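PDB 4WV3: anthranilate-CoA ligase from Stigmatella aurantiaca, which belongs to the ANL superfamily of AMP-binding enzymes, with an AMP-binding domain followed by a smaller C-terminal domain. Local coordinates for residues K183-L194 and E371-N380. Sequence-based numbering, arbitrary orientation.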
ATOM      1  N   LYS A 183     -11.611  -7.854  -2.357  1.00 27.13           N
ATOM      2  CA  LYS A 183     -11.553  -8.377  -3.713  1.00 25.73           C
ATOM      3  C   LYS A 183     -10.175  -8.965  -3.977  1.00 19.43           C
ATOM      4  O   LYS A 183      -9.160  -8.356  -3.638  1.00 19.93           O
ATOM      5  CB  LYS A 183     -11.843  -7.270  -4.727  1.00 27.51           C
ATOM      6  CG  LYS A 183     -13.159  -6.544  -4.501  1.00 34.29           C
ATOM      7  CD  LYS A 183     -13.245  -5.282  -5.346  1.00 31.77           C
ATOM      8  CE  LYS A 183     -12.051  -4.371  -5.098  1.00 30.39           C
ATOM      9  NZ  LYS A 183     -11.872  -4.049  -3.655  1.00 35.40           N
ATOM     10  N   GLY A 184     -10.142 -10.148  -4.578  1.00 20.03           N
ATOM     11  CA  GLY A 184      -8.886 -10.773  -4.949  1.00 17.27           C
ATOM     12  C   GLY A 184      -8.326 -10.163  -6.219  1.00 11.29           C
ATOM     13  O   GLY A 184      -9.004 -10.114  -7.245  1.00 11.61           O
ATOM     14  N   ILE A 185      -7.085  -9.694  -6.152  1.00 16.25           N
ATOM     15  CA  ILE A 185      -6.443  -9.063  -7.299  1.00 13.12           C
ATOM     16  C   ILE A 185      -5.216  -9.851  -7.751  1.00 13.92           C
ATOM     17  O   ILE A 185      -4.180  -9.834  -7.086  1.00 12.54           O
ATOM     18  CB  ILE A 185      -6.051  -7.608  -6.989  1.00 11.75           C
ATOM     19  CG1 ILE A 185      -7.299  -6.794  -6.645  1.00  9.61           C
ATOM     20  CG2 ILE A 185      -5.305  -6.990  -8.166  1.00 10.12           C
ATOM     21  CD1 ILE A 185      -7.014  -5.372  -6.232  1.00  8.28           C
ATOM     22  N   PRO A 186      -5.342 -10.561  -8.881  1.00 14.27           N
ATOM     23  CA  PRO A 186      -4.251 -11.359  -9.447  1.00 12.98           C
ATOM     24  C   PRO A 186      -3.342 -10.542 -10.363  1.00 15.68           C
ATOM     25  O   PRO A 186      -3.827  -9.762 -11.184  1.00 20.89           O
ATOM     26  CB  PRO A 186      -4.993 -12.427 -10.254  1.00 10.61           C
ATOM     27  CG  PRO A 186      -6.245 -11.747 -10.691  1.00 11.09           C
ATOM     28  CD  PRO A 186      -6.611 -10.770  -9.602  1.00 10.74           C
ATOM     29  N   HIS A 187      -2.034 -10.723 -10.215  1.00 10.87           N
ATOM     30  CA  HIS A 187      -1.065 -10.072 -11.090  1.00 15.44           C
ATOM     31  C   HIS A 187      -0.156 -11.096 -11.760  1.00 15.32           C
ATOM     32  O   HIS A 187       0.162 -12.135 -11.182  1.00 15.36           O
ATOM     33  CB  HIS A 187      -0.229  -9.042 -10.325  1.00 11.31           C
ATOM     34  CG  HIS A 187      -0.885  -7.703 -10.203  1.00  8.73           C
ATOM     35  ND1 HIS A 187      -0.998  -6.831 -11.265  1.00  9.03           N
ATOM     36  CD2 HIS A 187      -1.459  -7.084  -9.145  1.00  8.95           C
ATOM     37  CE1 HIS A 187      -1.616  -5.734 -10.867  1.00  8.51           C
ATOM     38  NE2 HIS A 187      -1.906  -5.861  -9.584  1.00  8.89           N
ATOM     39  N   ALA A 188       0.256 -10.792 -12.985  1.00 12.51           N
ATOM     40  CA  ALA A 188       1.101 -11.693 -13.754  1.00 13.77           C
ATOM     41  C   ALA A 188       2.577 -11.450 -13.465  1.00 15.84           C
ATOM     42  O   ALA A 188       2.941 -10.444 -12.854  1.00 17.87           O
ATOM     43  CB  ALA A 188       0.818 -11.544 -15.239  1.00 11.90           C
ATOM     44  N   HIS A 189       3.420 -12.379 -13.908  1.00 13.78           N
ATOM     45  CA  HIS A 189       4.864 -12.264 -13.733  1.00 15.18           C
ATOM     46  C   HIS A 189       5.400 -10.972 -14.340  1.00 13.45           C
ATOM     47  O   HIS A 189       6.295 -10.343 -13.780  1.00 13.38           O
ATOM     48  CB  HIS A 189       5.582 -13.462 -14.363  1.00 10.75           C
ATOM     49  CG  HIS A 189       5.309 -14.766 -13.679  1.00 13.75           C
ATOM     50  ND1 HIS A 189       6.149 -15.295 -12.723  1.00 12.17           N
ATOM     51  CD2 HIS A 189       4.294 -15.652 -13.817  1.00 16.79           C
ATOM     52  CE1 HIS A 189       5.663 -16.449 -12.301  1.00 12.64           C
ATOM     53  NE2 HIS A 189       4.537 -16.688 -12.949  1.00 16.24           N
ATOM     54  N   LYS A 190       4.838 -10.581 -15.480  1.00 12.16           N
ATOM     55  CA  LYS A 190       5.303  -9.408 -16.216  1.00 10.76           C
ATOM     56  C   LYS A 190       5.152  -8.107 -15.431  1.00 12.77           C
ATOM     57  O   LYS A 190       5.918  -7.167 -15.627  1.00 14.62           O
ATOM     58  CB  LYS A 190       4.571  -9.287 -17.556  1.00 11.58           C
ATOM     59  CG  LYS A 190       3.071  -9.077 -17.436  1.00 13.16           C
ATOM     60  CD  LYS A 190       2.448  -8.742 -18.782  1.00 11.98           C
ATOM     61  CE  LYS A 190       0.933  -8.636 -18.679  1.00 17.90           C
ATOM     62  NZ  LYS A 190       0.504  -7.606 -17.692  1.00 13.77           N
ATOM     63  N   ASP A 191       4.166  -8.062 -14.542  1.00 18.22           N
ATOM     64  CA  ASP A 191       3.845  -6.838 -13.816  1.00 17.13           C
ATOM     65  C   ASP A 191       4.962  -6.395 -12.878  1.00 14.28           C
ATOM     66  O   ASP A 191       5.108  -5.206 -12.592  1.00 10.87           O
ATOM     67  CB  ASP A 191       2.542  -7.015 -13.035  1.00 13.67           C
ATOM     68  CG  ASP A 191       1.363  -7.318 -13.935  1.00 14.97           C
ATOM     69  OD1 ASP A 191       1.381  -6.875 -15.103  1.00 13.75           O
ATOM     70  OD2 ASP A 191       0.422  -8.000 -13.479  1.00 21.10           O
ATOM     71  N   TYR A 192       5.754  -7.351 -12.408  1.00 15.49           N
ATOM     72  CA  TYR A 192       6.804  -7.058 -11.433  1.00 14.26           C
ATOM     73  C   TYR A 192       8.014  -6.296 -11.995  1.00 15.05           C
ATOM     74  O   TYR A 192       8.388  -5.258 -11.449  1.00 11.51           O
ATOM     75  CB  TYR A 192       7.216  -8.327 -10.673  1.00 12.40           C
ATOM     76  CG  TYR A 192       6.177  -8.778  -9.673  1.00 14.42           C
ATOM     77  CD1 TYR A 192       6.362  -8.569  -8.313  1.00 17.43           C
ATOM     78  CD2 TYR A 192       5.001  -9.390 -10.089  1.00 11.92           C
ATOM     79  CE1 TYR A 192       5.415  -8.971  -7.394  1.00 12.84           C
ATOM     80  CE2 TYR A 192       4.046  -9.793  -9.176  1.00 11.96           C
ATOM     81  CZ  TYR A 192       4.258  -9.580  -7.830  1.00 12.01           C
ATOM     82  OH  TYR A 192       3.315  -9.977  -6.913  1.00 15.60           O
ATOM     83  N   PRO A 193       8.631  -6.792 -13.085  1.00 13.99           N
ATOM     84  CA  PRO A 193       9.733  -5.985 -13.624  1.00 13.61           C
ATOM     85  C   PRO A 193       9.230  -4.717 -14.311  1.00 16.07           C
ATOM     86  O   PRO A 193       9.969  -3.736 -14.401  1.00 15.51           O
ATOM     87  CB  PRO A 193      10.381  -6.923 -14.645  1.00 16.72           C
ATOM     88  CG  PRO A 193       9.288  -7.833 -15.061  1.00 16.10           C
ATOM     89  CD  PRO A 193       8.464  -8.052 -13.830  1.00 11.74           C
ATOM     90  N   LEU A 194       7.987  -4.741 -14.782  1.00 10.72           N
ATOM     91  CA  LEU A 194       7.396  -3.583 -15.444  1.00  9.65           C
ATOM     92  C   LEU A 194       7.196  -2.413 -14.485  1.00 12.59           C
ATOM     93  O   LEU A 194       7.605  -1.290 -14.777  1.00 18.67           O
ATOM     94  CB  LEU A 194       6.070  -3.955 -16.107  1.00 11.31           C
ATOM     95  CG  LEU A 194       6.149  -4.619 -17.482  1.00 15.64           C
ATOM     96  CD1 LEU A 194       4.765  -5.048 -17.951  1.00 12.16           C
ATOM     97  CD2 LEU A 194       6.787  -3.676 -18.484  1.00 12.00           C
ATOM     98  N   GLU A 371      -0.059  -1.506 -18.740  1.00 13.98           N
ATOM     99  CA  GLU A 371       0.275  -2.884 -19.072  1.00 14.68           C
ATOM    100  C   GLU A 371       0.557  -3.685 -17.806  1.00 13.48           C
ATOM    101  O   GLU A 371       0.841  -4.879 -17.864  1.00 10.69           O
ATOM    102  CB  GLU A 371       1.478  -2.944 -20.014  1.00 11.78           C
ATOM    103  CG  GLU A 371       1.174  -2.497 -21.433  1.00 13.37           C
ATOM    104  CD  GLU A 371       2.337  -2.725 -22.378  1.00 13.24           C
ATOM    105  OE1 GLU A 371       3.500  -2.669 -21.924  1.00 14.08           O
ATOM    106  OE2 GLU A 371       2.086  -2.967 -23.577  1.00 15.37           O
ATOM    107  N   THR A 372       0.473  -3.014 -16.661  1.00 11.16           N
ATOM    108  CA  THR A 372       0.715  -3.659 -15.377  1.00 15.39           C
ATOM    109  C   THR A 372      -0.593  -3.880 -14.624  1.00 14.15           C
ATOM    110  O   THR A 372      -0.607  -4.456 -13.535  1.00  8.92           O
ATOM    111  CB  THR A 372       1.669  -2.826 -14.503  1.00 13.26           C
ATOM    112  OG1 THR A 372       1.024  -1.609 -14.108  1.00 10.63           O
ATOM    113  CG2 THR A 372       2.934  -2.496 -15.273  1.00 12.04           C
ATOM    114  N   ALA A 373      -1.690  -3.417 -15.213  1.00 12.45           N
ATOM    115  CA  ALA A 373      -3.004  -3.557 -14.604  1.00 13.58           C
ATOM    116  C   ALA A 373      -3.493  -4.997 -14.691  1.00 14.77           C
ATOM    117  O   ALA A 373      -3.203  -5.701 -15.657  1.00 17.01           O
ATOM    118  CB  ALA A 373      -3.998  -2.617 -15.269  1.00 14.64           C
ATOM    119  N   ALA A 374      -4.234  -5.429 -13.676  1.00 11.45           N
ATOM    120  CA  ALA A 374      -4.805  -6.769 -13.670  1.00 14.28           C
ATOM    121  C   ALA A 374      -5.852  -6.902 -14.770  1.00 13.99           C
ATOM    122  O   ALA A 374      -6.385  -5.905 -15.259  1.00 11.87           O
ATOM    123  CB  ALA A 374      -5.411  -7.083 -12.312  1.00  8.43           C
ATOM    124  N   LEU A 375      -6.141  -8.138 -15.162  1.00 15.01           N
ATOM    125  CA  LEU A 375      -7.097  -8.393 -16.232  1.00 15.20           C
ATOM    126  C   LEU A 375      -8.525  -8.408 -15.692  1.00 17.84           C
ATOM    127  O   LEU A 375      -9.461  -7.973 -16.365  1.00 16.56           O
ATOM    128  CB  LEU A 375      -6.765  -9.711 -16.930  1.00 12.13           C
ATOM    129  CG  LEU A 375      -6.778  -9.685 -18.459  1.00 18.52           C
ATOM    130  CD1 LEU A 375      -6.201  -8.376 -18.976  1.00 12.05           C
ATOM    131  CD2 LEU A 375      -5.993 -10.864 -19.007  1.00 15.93           C
ATOM    132  N   SER A 376      -8.675  -8.908 -14.469  1.00 12.34           N
ATOM    133  CA  SER A 376      -9.957  -8.928 -13.776  1.00 11.87           C
ATOM    134  C   SER A 376      -9.727  -9.275 -12.311  1.00 15.00           C
ATOM    135  O   SER A 376      -8.620  -9.647 -11.923  1.00 13.43           O
ATOM    136  CB  SER A 376     -10.904  -9.950 -14.408  1.00 13.91           C
ATOM    137  OG  SER A 376     -10.418 -11.270 -14.244  1.00  9.78           O
ATOM    138  N   TYR A 377     -10.772  -9.149 -11.498  1.00 10.18           N
ATOM    139  CA  TYR A 377     -10.696  -9.563 -10.102  1.00 10.24           C
ATOM    140  C   TYR A 377     -10.795 -11.078 -10.004  1.00 10.78           C
ATOM    141  O   TYR A 377     -11.113 -11.752 -10.984  1.00 10.25           O
ATOM    142  CB  TYR A 377     -11.820  -8.932  -9.275  1.00  8.43           C
ATOM    143  CG  TYR A 377     -11.682  -7.444  -9.060  1.00 13.59           C
ATOM    144  CD1 TYR A 377     -10.667  -6.930  -8.262  1.00 10.76           C
ATOM    145  CD2 TYR A 377     -12.576  -6.553  -9.638  1.00 14.23           C
ATOM    146  CE1 TYR A 377     -10.539  -5.570  -8.058  1.00 11.36           C
ATOM    147  CE2 TYR A 377     -12.456  -5.190  -9.439  1.00 17.97           C
ATOM    148  CZ  TYR A 377     -11.437  -4.704  -8.647  1.00 13.11           C
ATOM    149  OH  TYR A 377     -11.315  -3.348  -8.446  1.00 11.27           O
ATOM    150  N   TRP A 378     -10.522 -11.607  -8.818  1.00 12.88           N
ATOM    151  CA  TRP A 378     -10.707 -13.029  -8.560  1.00 16.73           C
ATOM    152  C   TRP A 378     -12.038 -13.258  -7.851  1.00 17.84           C
ATOM    153  O   TRP A 378     -12.260 -12.754  -6.748  1.00 17.43           O
ATOM    154  CB  TRP A 378      -9.548 -13.589  -7.733  1.00 16.14           C
ATOM    155  CG  TRP A 378      -9.660 -15.062  -7.471  1.00 21.14           C
ATOM    156  CD1 TRP A 378      -9.888 -15.666  -6.268  1.00 13.27           C
ATOM    157  CD2 TRP A 378      -9.563 -16.116  -8.437  1.00 25.36           C
ATOM    158  NE1 TRP A 378      -9.931 -17.030  -6.425  1.00 12.69           N
ATOM    159  CE2 TRP A 378      -9.735 -17.333  -7.746  1.00 21.15           C
ATOM    160  CE3 TRP A 378      -9.344 -16.150  -9.818  1.00 24.10           C
ATOM    161  CZ2 TRP A 378      -9.696 -18.569  -8.390  1.00 18.79           C
ATOM    162  CZ3 TRP A 378      -9.306 -17.379 -10.455  1.00 18.97           C
ATOM    163  CH2 TRP A 378      -9.481 -18.571  -9.741  1.00 19.54           C
ATOM    164  N   HIS A 379     -12.919 -14.011  -8.504  1.00 12.92           N
ATOM    165  CA  HIS A 379     -14.251 -14.314  -7.981  1.00 17.21           C
ATOM    166  C   HIS A 379     -15.107 -13.074  -7.732  1.00 15.62           C
ATOM    167  O   HIS A 379     -15.800 -12.981  -6.720  1.00 23.14           O
ATOM    168  CB  HIS A 379     -14.166 -15.179  -6.721  1.00 15.58           C
ATOM    169  CG  HIS A 379     -13.708 -16.579  -6.983  1.00 14.32           C
ATOM    170  ND1 HIS A 379     -13.338 -17.444  -5.975  1.00 12.70           N
ATOM    171  CD2 HIS A 379     -13.563 -17.266  -8.141  1.00 13.19           C
ATOM    172  CE1 HIS A 379     -12.984 -18.603  -6.502  1.00 16.64           C
ATOM    173  NE2 HIS A 379     -13.111 -18.521  -7.814  1.00 16.32           N
ATOM    174  N   ASN A 380     -15.055 -12.127  -8.662  1.00 12.20           N
ATOM    175  CA  ASN A 380     -15.961 -10.986  -8.634  1.00 15.94           C
ATOM    176  C   ASN A 380     -16.296 -10.518 -10.046  1.00 17.55           C
ATOM    177  O   ASN A 380     -15.839  -9.464 -10.491  1.00 15.96           O
ATOM    178  CB  ASN A 380     -15.388  -9.841  -7.801  1.00 13.65           C
ATOM    179  CG  ASN A 380     -16.444  -9.156  -6.959  1.00 28.19           C
ATOM    180  OD1 ASN A 380     -16.238  -8.896  -5.773  1.00 30.60           O
ATOM    181  ND2 ASN A 380     -17.592  -8.873  -7.565  1.00 30.10           N
TER
HETATM  182  O   HOH W   1     -12.190 -12.865  -3.896  1.00 24.26           O
HETATM  183  O   HOH W   2      -5.504 -10.594 -13.891  1.00 15.35           O
HETATM  184  O   HOH W   3      -2.020  -8.426 -15.626  1.00 12.43           O
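The Tyr377 ring carries the bent aliphatic chain of Lys183 over one face, a CH-pi contact with CD 4.0 Å from the ring centroid. At its edge lie Gly184 O and the Ile185 side chain. Tyr377 OH is hydrogen-bonded to Glu321 OE2. The His187 ring has Ala374 CB over one face, away from the ring centre. Thr372 O lies near the ring plane, 3.1 Å from CE1 of His187. At its edge, ND1 donates to Asp191 OD2 at 2.9 Å, with the acceptor in the ring plane, and NE2 reaches Thr320 O. These two bonds fix the rotation of the imidazole. Asp191 OD2 also takes the N-H of Ala188, from the opposite face of the carboxylate. Its OD1 forms a salt bridge with Lys190 NZ, 2.8 Å away on the syn side. The Lys190 chain, extended until it bends at chi4 (58°), brings NZ to Glu371 O as well, also 2.8 Å away. Trp378 N donates to Gly184 O (2.6 Å). At the other end, Leu194 CB packs on Thr372 CG2. The loop between strand 364-369 and helix 381-387 is thereby laid along strand 183-188 and the start of helix 191-204 of the AMP-binding domain, with Ile185 beside the pocket holding 5'-O-[(S)-[(2-aminobenzoyl)oxy](hydroxy)phosphoryl]adenosine.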